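Local coordinates for hypothetical 19.5 KDA protein IN emre-rus intergenic region (PDB 1FUX) that is of unknown function but, as a periplasmic homodimer, has the phosphatidylethanolamine-binding protein fold of its mammalian relatives, which include a Raf kinase inhibitor, and may likewise bind a ligand, at residues V52-A57 with K116-Q121; G107-P112 with P159-K164; H20-F25 with F101-F106. All coordinates share one frame; numbering follows the deposited sequence.

Interaction 1 of 3, residues V52-A57 with K116-Q121; sequences VYDPDA and KPHHYQ
Asp56 and Gln121 bury the largest surfaces in this contact, in which the Asp-Pro-Asp signature of the phosphatidylethanolamine-binding protein family leaves strand 47-54 and meets the His-His pair opening strand 118-127. At the sheet end, Tyr53 and Gln121 form an antiparallel hydrogen-bonded pair: Gln121 N gives to Tyr53 O at 2.8 Å, and Tyr53 N to Gln121 O. Their side chains share one face and run the same way, so the amide NE2 of Gln121 lies at the edge of the tyrosine ring, while its CD and OE1 meet the tip of Pro55. The ring's hydroxyl is bound to the backbone of Ser61.

From Asp54 to Ala57 the chain makes a type I turn, steadied by an Asx turn in which Asp56 N gives to Asp54 OD1 from above the carboxylate plane. Asp54 OD2 uses its syn lone pair for His118 ND1 at 2.8 Å; Asp115 holds the far nitrogen, NE2, so both ends of this buried ring are fixed. Asp56 CB lies over the centre of the same ring, 13° off its normal, with CG anti to the carbonyl carbon (chi1 -61°). A short acidic side chain suits this turn, because its two oxygens reach separate partners. Asp56 OD1 makes a salt bridge with Lys116 NZ at 2.9 Å. Asp56 OD2 takes both His119 ND1, 3.0 Å away in the imidazole plane, and His119 N at 3.1 Å.

Interaction 2 of 3, residues G107-P112 with P159-K164; sequences GGACPP and PVYEIK
Ala109 and Pro111 pass over Tyr161 and Glu162 with the two chains heading roughly the same way, 39° apart from end to end. The CA atoms of Ala109 and Tyr161 stand 7.0 Å apart, too far for direct strand pairing, and side chains fill the gap. Where the backbones do communicate, a water does the work: it accepts from Ile163 N at 2.8 Å and donates to Pro112 O.

Pro111 is the centre of the packing. Its CD sits in the plane of the Tyr161 ring, at the edge, 3.5 Å from CD2, and the two side chains cross at about a right angle. The same CD lies 3.8 Å from Ile163 CD1, whose methyl also approaches Pro111 O at 3.6 Å. With Ile163 CD1 anti to CA (chi2 175°) the chain is extended along its CG1 branch and reaches the proline. A compact, rigid proline suits a position between a flat ring and a branched chain, whereas the small Ala109 adds just its CB, 4.0 Å from Tyr161 CD2.

Cys110 turns away from this surface to its disulfide with Cys27, tying the loop 107-112 to strand 27-28. Tyr120 of strand 118-127 touches Ala109, Pro111 and Tyr161, packing between the loop and strand 151-161, while Pro112 packs on Tyr145 in helix 140-148 of the second subunit.

Interaction 3 of 3, residues H20-F25 with F101-F106; sequences HVFSGF and FGYAGF
Phe22 and Phe101 lie face to face, reaching toward each other tip to tip from two loops far apart in sequence. Their centroids are only 3.9 Å apart and the planes differ by 14°, so the overlap is extensive: Phe101 CE2 sits over the centre of the Phe22 ring, Phe22 CE1 over the centre of the Phe101 ring. The closest atoms are Phe22 CZ and Phe101 CD2, at 3.5 Å. In Phe22, CG is anti to the backbone N (chi1 -172°), on a CB that already points toward 101-106.

A second aromatic contact is an offset edge-to-face pair. Phe101 turns its edge toward the face of Phe25, with centroids 5.5 Å apart and planes inclined at 62°; Phe25 CE2 comes to 3.8 Å from Phe101 CD2. Phe25 is the exposed member of the cluster.

The remaining contacts bring polar atoms to ring edges. Tyr103 OH lies in the plane of the Phe22 ring, 3.5 Å from CE1, and Tyr103 CE2 packs against the same carbon. That hydroxyl is well occupied: it donates to Phe106 O at 2.7 Å, from above the carbonyl plane, and is also bonded to Asn31 ND2. A tyrosine therefore serves both as an apolar neighbour and as a brace for its own loop. More loosely, His20 O faces the edge of the Phe106 ring, 4.1 Å from CZ.

Phe101 also meets the rings of Trp63 and His65 on strand 63-72. Phe22, Phe25 and Phe101 thus make up an aromatic cluster that joins the hairpin of strands 23-24 and 27-28 to the long loop before strand 118-127, beside the end of the central sheet where family relatives have their ligand pocket.

All three contacts are partly buried, but their chemistry differs with their place in the fold. Interaction 1 is polar and partly built on strand pairing, with a buried aspartate-histidine bond and charged groups toward the surface; interaction 2 is a water-bridged apolar seam, and interaction 3 is almost wholly aromatic, with Phe22 buried and Phe25 exposed. Interactions 1 and 2 share the sheet, strands 118-127 and 151-161 being neighbours joined through Tyr120 N to Pro159 O and His118 N to Tyr161 O. Interactions 1 and 3 do not touch; Ala109 of interaction 2 links them, packing on Tyr120 through CB and probably bonding to Phe22 N through O.

Interaction 1 of 3, residues V52-A57 with K116-Q121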
loop_
_atom_site.group_PDB
_atom_site.type_symbol
_atom_site.label_atom_id
_atom_site.label_comp_id
_atom_site.label_asym_id
_atom_site.label_seq_id
_atom_site.Cartn_x
_atom_site.Cartn_y
_atom_site.Cartn_z
ATOM N N VAL A 52 0.198 -9.496 -7.252
ATOM C CA VAL A 52 0.493 -10.473 -6.233
ATOM C C VAL A 52 0.306 -9.692 -4.914
ATOM O O VAL A 52 0.954 -8.646 -4.717
ATOM C CB VAL A 52 1.903 -11.079 -6.272
ATOM C CG1 VAL A 52 2.100 -12.060 -5.127
ATOM C CG2 VAL A 52 2.134 -11.714 -7.661
ATOM N N TYR A 53 -0.600 -10.198 -4.102
ATOM C CA TYR A 53 -0.995 -9.481 -2.883
ATOM C C TYR A 53 -1.168 -10.405 -1.698
ATOM O O TYR A 53 -1.665 -11.519 -1.890
ATOM C CB TYR A 53 -2.336 -8.787 -3.147
ATOM C CG TYR A 53 -2.819 -7.895 -1.986
ATOM C CD1 TYR A 53 -2.286 -6.626 -1.794
ATOM C CD2 TYR A 53 -3.834 -8.328 -1.199
ATOM C CE1 TYR A 53 -2.764 -5.848 -0.724
ATOM C CE2 TYR A 53 -4.374 -7.551 -0.159
ATOM C CZ TYR A 53 -3.787 -6.327 0.061
ATOM O OH TYR A 53 -4.319 -5.521 1.089
ATOM N N ASP A 54 -0.688 -9.966 -0.534
ATOM C CA ASP A 54 -0.877 -10.746 0.696
ATOM C C ASP A 54 -1.734 -9.918 1.643
ATOM O O ASP A 54 -1.271 -8.986 2.275
ATOM C CB ASP A 54 0.523 -10.964 1.311
ATOM C CG ASP A 54 0.457 -11.624 2.670
ATOM O OD1 ASP A 54 -0.608 -12.122 3.091
ATOM O OD2 ASP A 54 1.516 -11.612 3.362
ATOM N N PRO A 55 -2.986 -10.357 1.860
ATOM C CA PRO A 55 -3.881 -9.679 2.770
ATOM C C PRO A 55 -3.525 -9.918 4.231
ATOM O O PRO A 55 -4.005 -9.133 5.051
ATOM C CB PRO A 55 -5.216 -10.287 2.397
ATOM C CG PRO A 55 -4.929 -11.664 1.885
ATOM C CD PRO A 55 -3.579 -11.536 1.156
ATOM N N ASP A 56 -2.711 -10.935 4.560
ATOM C CA ASP A 56 -2.401 -11.230 5.952
ATOM C C ASP A 56 -1.201 -10.483 6.505
ATOM O O ASP A 56 -0.874 -10.644 7.699
ATOM C CB ASP A 56 -2.124 -12.764 6.032
ATOM C CG ASP A 56 -3.335 -13.596 5.625
ATOM O OD1 ASP A 56 -4.449 -13.242 6.082
ATOM O OD2 ASP A 56 -3.198 -14.569 4.833
ATOM N N ALA A 57 -0.488 -9.697 5.660
ATOM C CA ALA A 57 0.674 -9.000 6.205
ATOM C C ALA A 57 0.201 -8.035 7.274
ATOM O O ALA A 57 -0.778 -7.351 7.025
ATOM C CB ALA A 57 1.399 -8.296 5.066
ATOM N N LYS A 116 0.950 -17.417 11.355
ATOM C CA LYS A 116 0.051 -18.342 10.636
ATOM C C LYS A 116 0.496 -18.267 9.175
ATOM O O LYS A 116 1.077 -17.216 8.858
ATOM C CB LYS A 116 -1.407 -17.873 10.743
ATOM C CG LYS A 116 -1.707 -16.528 10.083
ATOM C CD LYS A 116 -3.194 -16.306 9.815
ATOM C CE LYS A 116 -3.370 -15.270 8.696
ATOM N NZ LYS A 116 -4.682 -15.401 7.965
ATOM N N PRO A 117 0.234 -19.247 8.348
ATOM C CA PRO A 117 0.606 -19.208 6.947
ATOM C C PRO A 117 -0.067 -18.023 6.293
ATOM O O PRO A 117 -1.190 -17.649 6.651
ATOM C CB PRO A 117 0.096 -20.517 6.366
ATOM C CG PRO A 117 0.054 -21.435 7.561
ATOM C CD PRO A 117 -0.433 -20.531 8.682
ATOM N N HIS A 118 0.627 -17.342 5.373
ATOM C CA HIS A 118 0.013 -16.239 4.675
ATOM C C HIS A 118 -0.409 -16.787 3.315
ATOM O O HIS A 118 0.160 -17.742 2.790
ATOM C CB HIS A 118 1.010 -15.082 4.459
ATOM C CG HIS A 118 1.334 -14.339 5.709
ATOM N ND1 HIS A 118 1.870 -13.075 5.673
ATOM C CD2 HIS A 118 1.201 -14.674 7.034
ATOM C CE1 HIS A 118 2.060 -12.643 6.924
ATOM N NE2 HIS A 118 1.657 -13.591 7.741
ATOM N N HIS A 119 -1.451 -16.190 2.790
ATOM C CA HIS A 119 -2.040 -16.583 1.516
ATOM C C HIS A 119 -1.626 -15.581 0.466
ATOM O O HIS A 119 -2.035 -14.410 0.569
ATOM C CB HIS A 119 -3.566 -16.499 1.786
ATOM C CG HIS A 119 -3.906 -17.622 2.724
ATOM N ND1 HIS A 119 -3.791 -17.440 4.103
ATOM C CD2 HIS A 119 -4.275 -18.900 2.503
ATOM C CE1 HIS A 119 -4.113 -18.577 4.708
ATOM N NE2 HIS A 119 -4.406 -19.459 3.759
ATOM N N TYR A 120 -0.803 -15.933 -0.496
ATOM C CA TYR A 120 -0.322 -14.985 -1.486
ATOM C C TYR A 120 -1.219 -15.080 -2.714
ATOM O O TYR A 120 -1.215 -16.179 -3.313
ATOM C CB TYR A 120 1.154 -15.303 -1.868
ATOM C CG TYR A 120 1.959 -15.100 -0.606
ATOM C CD1 TYR A 120 2.115 -16.120 0.316
ATOM C CD2 TYR A 120 2.551 -13.849 -0.360
ATOM C CE1 TYR A 120 2.836 -15.926 1.489
ATOM C CE2 TYR A 120 3.248 -13.634 0.843
ATOM C CZ TYR A 120 3.397 -14.680 1.724
ATOM O OH TYR A 120 4.067 -14.521 2.925
ATOM N N GLN A 121 -2.001 -14.057 -2.979
ATOM C CA GLN A 121 -2.928 -14.114 -4.119
ATOM C C GLN A 121 -2.222 -13.671 -5.381
ATOM O O GLN A 121 -1.871 -12.499 -5.583
ATOM C CB GLN A 121 -4.173 -13.247 -3.881
ATOM C CG GLN A 121 -4.834 -13.364 -2.534
ATOM C CD GLN A 121 -5.793 -12.361 -1.972
ATOM O OE1 GLN A 121 -6.726 -12.707 -1.202
ATOM N NE2 GLN A 121 -5.750 -11.061 -2.197
#

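Interaction 2 of 3, residues G107-P112 with P159-K164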
loop_
_atom_site.group_PDB
_atom_site.type_symbol
_atom_site.label_atom_id
_atom_site.label_comp_id
_atom_site.label_asym_id
_atom_site.label_seq_id
_atom_site.Cartn_x
_atom_site.Cartn_y
_atom_site.Cartn_z
ATOM N N GLY A 107 8.610 -9.126 -5.765
ATOM C CA GLY A 107 9.303 -9.353 -4.487
ATOM C C GLY A 107 8.577 -10.526 -3.818
ATOM O O GLY A 107 7.338 -10.537 -3.755
ATOM N N GLY A 108 9.320 -11.569 -3.415
ATOM C CA GLY A 108 8.678 -12.782 -2.915
ATOM C C GLY A 108 8.151 -12.736 -1.498
ATOM O O GLY A 108 8.010 -11.678 -0.909
ATOM N N ALA A 109 7.751 -13.895 -0.988
ATOM C CA ALA A 109 7.144 -13.948 0.330
ATOM C C ALA A 109 8.192 -13.691 1.410
ATOM O O ALA A 109 9.300 -14.179 1.273
ATOM C CB ALA A 109 6.507 -15.332 0.512
ATOM N N CYS A 110 7.751 -13.138 2.521
ATOM C CA CYS A 110 8.670 -13.011 3.660
ATOM C C CYS A 110 7.850 -12.708 4.903
ATOM O O CYS A 110 7.865 -11.600 5.406
ATOM C CB CYS A 110 9.766 -11.985 3.345
ATOM S SG CYS A 110 11.039 -11.961 4.647
ATOM N N PRO A 111 7.063 -13.687 5.361
ATOM C CA PRO A 111 6.224 -13.547 6.537
ATOM C C PRO A 111 7.009 -13.567 7.829
ATOM O O PRO A 111 8.116 -14.103 7.879
ATOM C CB PRO A 111 5.313 -14.784 6.441
ATOM C CG PRO A 111 6.186 -15.820 5.821
ATOM C CD PRO A 111 7.027 -15.061 4.805
ATOM N N PRO A 112 6.426 -13.007 8.898
ATOM C CA PRO A 112 7.058 -13.040 10.199
ATOM C C PRO A 112 7.287 -14.470 10.668
ATOM O O PRO A 112 6.454 -15.364 10.441
ATOM C CB PRO A 112 6.104 -12.319 11.131
ATOM C CG PRO A 112 5.091 -11.631 10.280
ATOM C CD PRO A 112 5.099 -12.357 8.947
ATOM N N PRO A 159 -1.076 -19.756 -3.343
ATOM C CA PRO A 159 -0.135 -20.524 -2.568
ATOM C C PRO A 159 0.025 -19.900 -1.186
ATOM O O PRO A 159 -0.490 -18.802 -0.913
ATOM C CB PRO A 159 1.192 -20.435 -3.341
ATOM C CG PRO A 159 1.070 -19.193 -4.180
ATOM C CD PRO A 159 -0.410 -19.038 -4.449
ATOM N N VAL A 160 0.680 -20.655 -0.304
ATOM C CA VAL A 160 0.847 -20.203 1.082
ATOM C C VAL A 160 2.334 -20.242 1.428
ATOM O O VAL A 160 3.112 -20.840 0.682
ATOM C CB VAL A 160 0.067 -21.056 2.098
ATOM C CG1 VAL A 160 -1.447 -20.966 1.860
ATOM C CG2 VAL A 160 0.436 -22.537 2.048
ATOM N N TYR A 161 2.684 -19.633 2.543
ATOM C CA TYR A 161 4.085 -19.713 2.968
ATOM C C TYR A 161 4.114 -19.427 4.458
ATOM O O TYR A 161 3.426 -18.544 4.994
ATOM C CB TYR A 161 5.030 -18.742 2.251
ATOM C CG TYR A 161 6.492 -19.091 2.510
ATOM C CD1 TYR A 161 7.056 -20.274 2.086
ATOM C CD2 TYR A 161 7.295 -18.168 3.174
ATOM C CE1 TYR A 161 8.396 -20.573 2.324
ATOM C CE2 TYR A 161 8.629 -18.458 3.447
ATOM C CZ TYR A 161 9.157 -19.659 3.021
ATOM O OH TYR A 161 10.477 -19.936 3.278
ATOM N N GLU A 162 4.966 -20.177 5.134
ATOM C CA GLU A 162 5.138 -20.008 6.577
ATOM C C GLU A 162 6.606 -20.278 6.902
ATOM O O GLU A 162 7.237 -21.050 6.170
ATOM C CB GLU A 162 4.237 -21.063 7.195
ATOM C CG GLU A 162 4.287 -21.305 8.685
ATOM C CD GLU A 162 3.267 -22.382 9.065
ATOM O OE1 GLU A 162 3.087 -23.334 8.273
ATOM O OE2 GLU A 162 2.644 -22.246 10.131
ATOM N N ILE A 163 7.106 -19.597 7.913
ATOM C CA ILE A 163 8.449 -19.746 8.467
ATOM C C ILE A 163 8.270 -20.077 9.958
ATOM O O ILE A 163 7.772 -19.273 10.730
ATOM C CB ILE A 163 9.350 -18.510 8.285
ATOM C CG1 ILE A 163 9.337 -18.043 6.831
ATOM C CG2 ILE A 163 10.786 -18.829 8.750
ATOM C CD1 ILE A 163 10.051 -16.777 6.446
ATOM N N LYS A 164 8.471 -21.330 10.382
ATOM C CA LYS A 164 8.278 -21.703 11.784
ATOM C C LYS A 164 9.389 -21.134 12.649
ATOM O O LYS A 164 10.494 -21.060 12.130
ATOM C CB LYS A 164 8.230 -23.220 11.923
HETATM O O HOH W 1 5.520 -17.568 9.074
#

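Interaction 3 of 3, residues H20-F25 with F101-F106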
loop_
_atom_site.group_PDB
_atom_site.type_symbol
_atom_site.label_atom_id
_atom_site.label_comp_id
_atom_site.label_asym_id
_atom_site.label_seq_id
_atom_site.Cartn_x
_atom_site.Cartn_y
_atom_site.Cartn_z
ATOM N N HIS A 20 10.610 -18.711 -4.749
ATOM C CA HIS A 20 9.674 -17.580 -4.714
ATOM C C HIS A 20 9.621 -16.815 -3.412
ATOM O O HIS A 20 8.668 -16.028 -3.185
ATOM C CB HIS A 20 8.255 -18.062 -5.144
ATOM C CG HIS A 20 8.358 -18.993 -6.320
ATOM N ND1 HIS A 20 8.770 -18.662 -7.578
ATOM C CD2 HIS A 20 8.118 -20.342 -6.348
ATOM C CE1 HIS A 20 8.798 -19.744 -8.346
ATOM N NE2 HIS A 20 8.381 -20.775 -7.626
ATOM N N VAL A 21 10.610 -16.947 -2.552
ATOM C CA VAL A 21 10.718 -16.278 -1.237
ATOM C C VAL A 21 11.675 -15.100 -1.422
ATOM O O VAL A 21 12.547 -15.131 -2.320
ATOM C CB VAL A 21 11.246 -17.312 -0.231
ATOM C CG1 VAL A 21 11.702 -16.772 1.130
ATOM C CG2 VAL A 21 10.165 -18.354 -0.012
ATOM N N PHE A 22 11.358 -13.990 -0.769
ATOM C CA PHE A 22 12.110 -12.744 -0.972
ATOM C C PHE A 22 13.573 -12.904 -0.554
ATOM O O PHE A 22 13.936 -13.814 0.179
ATOM C CB PHE A 22 11.436 -11.679 -0.084
ATOM C CG PHE A 22 11.920 -10.274 -0.264
ATOM C CD1 PHE A 22 11.966 -9.692 -1.500
ATOM C CD2 PHE A 22 12.434 -9.561 0.827
ATOM C CE1 PHE A 22 12.421 -8.401 -1.720
ATOM C CE2 PHE A 22 12.933 -8.267 0.637
ATOM C CZ PHE A 22 12.931 -7.713 -0.628
ATOM N N SER A 23 14.419 -11.994 -1.028
ATOM C CA SER A 23 15.834 -12.011 -0.600
ATOM C C SER A 23 16.040 -10.657 0.079
ATOM O O SER A 23 16.093 -9.642 -0.592
ATOM C CB SER A 23 16.743 -12.227 -1.793
ATOM O OG SER A 23 18.113 -12.054 -1.412
ATOM N N GLY A 24 16.037 -10.595 1.393
ATOM C CA GLY A 24 16.063 -9.357 2.155
ATOM C C GLY A 24 15.102 -9.507 3.350
ATOM O O GLY A 24 14.347 -10.461 3.461
ATOM N N PHE A 25 15.193 -8.606 4.317
ATOM C CA PHE A 25 14.451 -8.654 5.573
ATOM C C PHE A 25 14.674 -9.963 6.312
ATOM O O PHE A 25 13.753 -10.590 6.858
ATOM C CB PHE A 25 12.985 -8.404 5.227
ATOM C CG PHE A 25 12.560 -7.123 4.583
ATOM C CD1 PHE A 25 13.421 -6.217 3.981
ATOM C CD2 PHE A 25 11.205 -6.819 4.521
ATOM C CE1 PHE A 25 12.970 -5.050 3.399
ATOM C CE2 PHE A 25 10.733 -5.651 3.948
ATOM C CZ PHE A 25 11.614 -4.759 3.385
ATOM N N PHE A 101 7.885 -3.395 -1.121
ATOM C CA PHE A 101 9.279 -3.398 -0.746
ATOM C C PHE A 101 9.968 -2.145 -1.254
ATOM O O PHE A 101 11.132 -1.896 -0.857
ATOM C CB PHE A 101 10.041 -4.591 -1.363
ATOM C CG PHE A 101 9.479 -5.908 -0.907
ATOM C CD1 PHE A 101 8.678 -6.663 -1.741
ATOM C CD2 PHE A 101 9.804 -6.385 0.368
ATOM C CE1 PHE A 101 8.207 -7.902 -1.284
ATOM C CE2 PHE A 101 9.356 -7.620 0.823
ATOM C CZ PHE A 101 8.552 -8.375 -0.026
ATOM N N GLY A 102 9.422 -1.449 -2.232
ATOM C CA GLY A 102 9.985 -0.212 -2.727
ATOM C C GLY A 102 10.628 -0.293 -4.100
ATOM O O GLY A 102 11.401 0.624 -4.369
ATOM N N TYR A 103 10.374 -1.350 -4.868
ATOM C CA TYR A 103 10.927 -1.412 -6.219
ATOM C C TYR A 103 9.903 -1.922 -7.227
ATOM O O TYR A 103 8.919 -2.575 -6.864
ATOM C CB TYR A 103 12.231 -2.198 -6.333
ATOM C CG TYR A 103 12.140 -3.647 -5.930
ATOM C CD1 TYR A 103 11.896 -4.561 -6.956
ATOM C CD2 TYR A 103 12.306 -4.125 -4.641
ATOM C CE1 TYR A 103 11.833 -5.913 -6.668
ATOM C CE2 TYR A 103 12.271 -5.475 -4.336
ATOM C CZ TYR A 103 12.009 -6.352 -5.388
ATOM O OH TYR A 103 11.919 -7.717 -5.140
ATOM N N ALA A 104 10.199 -1.637 -8.507
ATOM C CA ALA A 104 9.332 -2.066 -9.597
ATOM C C ALA A 104 9.758 -3.457 -10.109
ATOM O O ALA A 104 10.575 -3.565 -11.006
ATOM C CB ALA A 104 9.462 -1.022 -10.709
ATOM N N GLY A 105 9.155 -4.490 -9.570
ATOM C CA GLY A 105 9.584 -5.869 -9.907
ATOM C C GLY A 105 8.908 -6.752 -8.875
ATOM O O GLY A 105 8.153 -6.273 -7.983
ATOM N N PHE A 106 9.001 -8.044 -9.057
ATOM C CA PHE A 106 8.434 -9.028 -8.151
ATOM C C PHE A 106 9.292 -9.118 -6.912
ATOM O O PHE A 106 10.505 -9.169 -6.951
ATOM C CB PHE A 106 8.507 -10.445 -8.791
ATOM C CG PHE A 106 8.141 -11.565 -7.856
ATOM C CD1 PHE A 106 6.769 -11.843 -7.642
ATOM C CD2 PHE A 106 9.107 -12.329 -7.224
ATOM C CE1 PHE A 106 6.399 -12.912 -6.835
ATOM C CE2 PHE A 106 8.738 -13.379 -6.420
ATOM C CZ PHE A 106 7.385 -13.677 -6.228
#